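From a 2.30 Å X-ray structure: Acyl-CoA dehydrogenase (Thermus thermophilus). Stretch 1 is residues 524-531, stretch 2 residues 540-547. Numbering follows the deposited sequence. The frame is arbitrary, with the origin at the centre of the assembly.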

ATOM      1  N   GLY B 524      19.259   5.263  -3.984  1.00 25.59           N
ATOM      2  CA  GLY B 524      18.877   6.583  -3.503  1.00 26.63           C
ATOM      3  C   GLY B 524      19.959   7.645  -3.640  1.00 27.20           C
ATOM      4  O   GLY B 524      19.689   8.758  -4.121  1.00 25.85           O
ATOM      5  N   ALA B 525      21.179   7.325  -3.207  1.00 25.64           N
ATOM      6  CA  ALA B 525      22.278   8.287  -3.300  1.00 26.32           C
ATOM      7  C   ALA B 525      22.492   8.658  -4.765  1.00 26.46           C
ATOM      8  O   ALA B 525      22.627   9.832  -5.116  1.00 26.30           O
ATOM      9  CB  ALA B 525      23.575   7.691  -2.697  1.00 25.39           C
ATOM     10  N   LEU B 526      22.501   7.654  -5.631  1.00 27.34           N
ATOM     11  CA  LEU B 526      22.708   7.907  -7.047  1.00 29.23           C
ATOM     12  C   LEU B 526      21.538   8.587  -7.743  1.00 30.58           C
ATOM     13  O   LEU B 526      21.690   9.088  -8.858  1.00 30.98           O
ATOM     14  CB  LEU B 526      23.042   6.603  -7.772  1.00 30.01           C
ATOM     15  CG  LEU B 526      24.349   5.947  -7.329  1.00 32.48           C
ATOM     16  CD1 LEU B 526      24.460   4.553  -7.938  1.00 31.33           C
ATOM     17  CD2 LEU B 526      25.520   6.830  -7.738  1.00 31.51           C
ATOM     18  N   SER B 527      20.376   8.613  -7.099  1.00 29.92           N
ATOM     19  CA  SER B 527      19.212   9.238  -7.709  1.00 30.41           C
ATOM     20  C   SER B 527      19.139  10.725  -7.378  1.00 29.44           C
ATOM     21  O   SER B 527      18.354  11.460  -7.978  1.00 28.21           O
ATOM     22  CB  SER B 527      17.921   8.539  -7.257  1.00 31.16           C
ATOM     23  OG  SER B 527      17.650   8.786  -5.888  1.00 32.49           O
ATOM     24  N   VAL B 528      19.959  11.166  -6.425  1.00 29.55           N
ATOM     25  CA  VAL B 528      19.978  12.578  -6.046  1.00 30.47           C
ATOM     26  C   VAL B 528      21.348  13.224  -6.176  1.00 31.88           C
ATOM     27  O   VAL B 528      21.498  14.421  -5.938  1.00 33.09           O
ATOM     28  CB  VAL B 528      19.463  12.798  -4.593  1.00 29.74           C
ATOM     29  CG1 VAL B 528      18.022  12.331  -4.477  1.00 28.35           C
ATOM     30  CG2 VAL B 528      20.357  12.071  -3.594  1.00 27.31           C
ATOM     31  N   LEU B 529      22.349  12.446  -6.562  1.00 32.72           N
ATOM     32  CA  LEU B 529      23.701  12.970  -6.704  1.00 34.22           C
ATOM     33  C   LEU B 529      23.892  13.844  -7.952  1.00 33.62           C
ATOM     34  O   LEU B 529      24.526  14.900  -7.885  1.00 33.33           O
ATOM     35  CB  LEU B 529      24.698  11.811  -6.682  1.00 35.03           C
ATOM     36  CG  LEU B 529      25.687  11.778  -5.507  1.00 37.12           C
ATOM     37  CD1 LEU B 529      25.225  12.639  -4.334  1.00 39.64           C
ATOM     38  CD2 LEU B 529      25.850  10.340  -5.081  1.00 37.36           C
ATOM     39  N   PRO B 530      23.345  13.418  -9.099  1.00 32.35           N
ATOM     40  CA  PRO B 530      23.474  14.201 -10.334  1.00 32.23           C
ATOM     41  C   PRO B 530      22.946  15.622 -10.113  1.00 33.74           C
ATOM     42  O   PRO B 530      23.224  16.534 -10.907  1.00 33.93           O
ATOM     43  CB  PRO B 530      22.616  13.417 -11.328  1.00 32.79           C
ATOM     44  CG  PRO B 530      22.733  11.999 -10.838  1.00 30.61           C
ATOM     45  CD  PRO B 530      22.623  12.154  -9.342  1.00 32.31           C
ATOM     46  N   ARG B 531      22.197  15.811  -9.025  1.00 32.61           N
ATOM     47  CA  ARG B 531      21.618  17.110  -8.685  1.00 32.36           C
ATOM     48  C   ARG B 531      22.625  18.004  -7.957  1.00 32.99           C
ATOM     49  O   ARG B 531      22.492  19.239  -7.952  1.00 32.99           O
ATOM     50  CB  ARG B 531      20.378  16.920  -7.801  1.00 31.96           C
ATOM     51  CG  ARG B 531      19.696  18.207  -7.344  1.00 31.34           C
ATOM     52  CD  ARG B 531      18.907  18.880  -8.460  1.00 31.85           C
ATOM     53  NE  ARG B 531      18.085  19.966  -7.933  1.00 33.09           N
ATOM     54  CZ  ARG B 531      17.098  20.571  -8.597  1.00 36.45           C
ATOM     55  NH1 ARG B 531      16.795  20.201  -9.841  1.00 35.83           N
ATOM     56  NH2 ARG B 531      16.394  21.532  -8.011  1.00 35.86           N
ATOM     57  N   VAL B 540      33.515  10.941 -10.061  1.00 36.37           N
ATOM     58  CA  VAL B 540      34.322  10.553  -8.899  1.00 36.81           C
ATOM     59  C   VAL B 540      33.391  10.278  -7.722  1.00 36.46           C
ATOM     60  O   VAL B 540      33.517   9.263  -7.033  1.00 37.84           O
ATOM     61  CB  VAL B 540      35.313  11.676  -8.474  1.00 37.05           C
ATOM     62  CG1 VAL B 540      36.290  11.134  -7.438  1.00 35.69           C
ATOM     63  CG2 VAL B 540      36.068  12.215  -9.682  1.00 36.73           C
ATOM     64  N   VAL B 541      32.456  11.196  -7.498  1.00 36.38           N
ATOM     65  CA  VAL B 541      31.478  11.062  -6.423  1.00 34.52           C
ATOM     66  C   VAL B 541      30.655   9.788  -6.609  1.00 34.54           C
ATOM     67  O   VAL B 541      30.399   9.064  -5.643  1.00 35.26           O
ATOM     68  CB  VAL B 541      30.520  12.277  -6.393  1.00 34.30           C
ATOM     69  CG1 VAL B 541      29.480  12.107  -5.286  1.00 32.14           C
ATOM     70  CG2 VAL B 541      31.321  13.564  -6.197  1.00 31.14           C
ATOM     71  N   TYR B 542      30.244   9.506  -7.844  1.00 32.66           N
ATOM     72  CA  TYR B 542      29.447   8.311  -8.104  1.00 32.97           C
ATOM     73  C   TYR B 542      30.203   7.038  -7.721  1.00 32.96           C
ATOM     74  O   TYR B 542      29.620   6.107  -7.157  1.00 34.16           O
ATOM     75  CB  TYR B 542      29.018   8.236  -9.583  1.00 33.04           C
ATOM     76  CG  TYR B 542      28.207   9.420 -10.083  1.00 32.72           C
ATOM     77  CD1 TYR B 542      27.451  10.215  -9.213  1.00 31.60           C
ATOM     78  CD2 TYR B 542      28.176   9.727 -11.444  1.00 32.95           C
ATOM     79  CE1 TYR B 542      26.679  11.290  -9.697  1.00 30.13           C
ATOM     80  CE2 TYR B 542      27.415  10.791 -11.934  1.00 30.44           C
ATOM     81  CZ  TYR B 542      26.671  11.565 -11.062  1.00 31.94           C
ATOM     82  OH  TYR B 542      25.933  12.603 -11.583  1.00 31.66           O
ATOM     83  N   SER B 543      31.496   6.989  -8.020  1.00 30.92           N
ATOM     84  CA  SER B 543      32.282   5.816  -7.673  1.00 30.55           C
ATOM     85  C   SER B 543      32.404   5.714  -6.152  1.00 30.55           C
ATOM     86  O   SER B 543      32.414   4.616  -5.599  1.00 30.43           O
ATOM     87  CB  SER B 543      33.675   5.895  -8.302  1.00 29.89           C
ATOM     88  OG  SER B 543      33.586   5.843  -9.716  1.00 28.30           O
ATOM     89  N   ALA B 544      32.480   6.848  -5.468  1.00 29.62           N
ATOM     90  CA  ALA B 544      32.595   6.796  -4.017  1.00 31.69           C
ATOM     91  C   ALA B 544      31.300   6.286  -3.398  1.00 33.13           C
ATOM     92  O   ALA B 544      31.327   5.525  -2.429  1.00 32.68           O
ATOM     93  CB  ALA B 544      32.935   8.159  -3.463  1.00 32.80           C
ATOM     94  N   ALA B 545      30.170   6.704  -3.961  1.00 32.99           N
ATOM     95  CA  ALA B 545      28.875   6.274  -3.456  1.00 34.59           C
ATOM     96  C   ALA B 545      28.727   4.763  -3.625  1.00 34.68           C
ATOM     97  O   ALA B 545      28.140   4.088  -2.778  1.00 34.33           O
ATOM     98  CB  ALA B 545      27.753   7.010  -4.197  1.00 32.63           C
ATOM     99  N   ARG B 546      29.274   4.226  -4.710  1.00 36.25           N
ATOM    100  CA  ARG B 546      29.176   2.792  -4.964  1.00 37.14           C
ATOM    101  C   ARG B 546      30.036   1.966  -4.026  1.00 37.71           C
ATOM    102  O   ARG B 546      29.601   0.929  -3.526  1.00 37.36           O
ATOM    103  CB  ARG B 546      29.564   2.464  -6.408  1.00 38.18           C
ATOM    104  CG  ARG B 546      28.680   3.127  -7.451  1.00 41.21           C
ATOM    105  CD  ARG B 546      28.897   2.520  -8.832  1.00 42.46           C
ATOM    106  NE  ARG B 546      28.120   3.214  -9.858  1.00 42.66           N
ATOM    107  CZ  ARG B 546      28.449   4.392 -10.378  1.00 43.87           C
ATOM    108  NH1 ARG B 546      27.675   4.948 -11.303  1.00 43.30           N
ATOM    109  NH2 ARG B 546      29.562   5.006  -9.988  1.00 45.03           N
ATOM    110  N   ARG B 547      31.263   2.406  -3.785  1.00 38.38           N
ATOM    111  CA  ARG B 547      32.144   1.659  -2.900  1.00 40.18           C
ATOM    112  C   ARG B 547      31.608   1.657  -1.482  1.00 38.50           C
ATOM    113  O   ARG B 547      31.736   0.670  -0.762  1.00 38.00           O
ATOM    114  CB  ARG B 547      33.568   2.233  -2.921  1.00 42.81           C
ATOM    115  CG  ARG B 547      33.650   3.751  -2.845  1.00 47.58           C
ATOM    116  CD  ARG B 547      35.104   4.223  -2.743  1.00 51.72           C
ATOM    117  NE  ARG B 547      35.700   3.846  -1.462  1.00 52.35           N
ATOM    118  CZ  ARG B 547      35.363   4.391  -0.297  1.00 53.57           C
ATOM    119  NH1 ARG B 547      34.445   5.348  -0.257  1.00 55.17           N
ATOM    120  NH2 ARG B 547      35.928   3.973   0.828  1.00 52.84           N
TER

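Helix 524-528 and helix 540-547 run nearly antiparallel, with N-to-C directions 167° apart and axes 10.0 Å apart at closest; Leu529 and Pro530 add to the contact beyond residue 528. Together the two stretches bury 314 Å², and no hydrogen bond crosses between them, so the contact rests on the fit of largely apolar side chains. Three residues, Tyr542, Leu526 and Leu529, cover the most surface.

Tyr542 has the largest area covered by the other stretch, 72 Å². Its CA-to-CB bond points sideways to the first stretch, but with chi1 in the m well the ring reaches back across, and its phenol end comes nearest. Leu529 meets the edge of this ring, close to the ring plane, with Leu529 CB 3.6 Å from Tyr542 CE1. Farther along the ring, Pro530 approaches obliquely: Pro530 CG lies 4.0 Å from Tyr542 CZ and 3.3 Å from Tyr542 OH. The hydroxyl is closer still to the proline backbone, at 3.2 Å between Tyr542 OH and Pro530 CA. These are contacts with carbon, and they place the polar tip of the tyrosine against the proline without giving it a hydrogen-bonding partner there.

Leu526 occupies the next position along the interface. Its CA-to-CB bond also points sideways, and with the m,t rotamer the end of the side chain comes nearer to the second helix. Leu526 CD2 sits 4.2 Å from both Tyr542 CD1 and Ala545 CB, and so bridges two residues three apart in sequence, which the helix brings onto one side. The other methyl, Leu526 CD1, lies 4.3 Å from Arg546 NE, an oblique approach to the guanidinium in which the leucine offers only van der Waals contact. The arginine side chain folds back along its own helix, where Arg546 NH2 comes within 3.0 Å of Tyr542 O, but the angle is too poor for a hydrogen bond.

The CA-to-CB bond of Leu529 points toward the second helix, and the residue touches three residues there. Besides the contact at the tyrosine edge, Leu529 CG lies 3.8 Å from Val541 CG1 and Leu529 CD2 lies 3.9 Å from Ala545 CB. Its side chain lies between the usual wells, with chi1 at -116° and chi2 at 19°. Ala545 thus receives both leucines on a single methyl group, and Ala545 CB also lies 4.5 Å from Ala525 CB. At this alanine pair the CA atoms of Ala525 and Ala545 are 6.9 Å apart, a close backbone approach with both CA-to-CB bonds directed toward the opposing stretch.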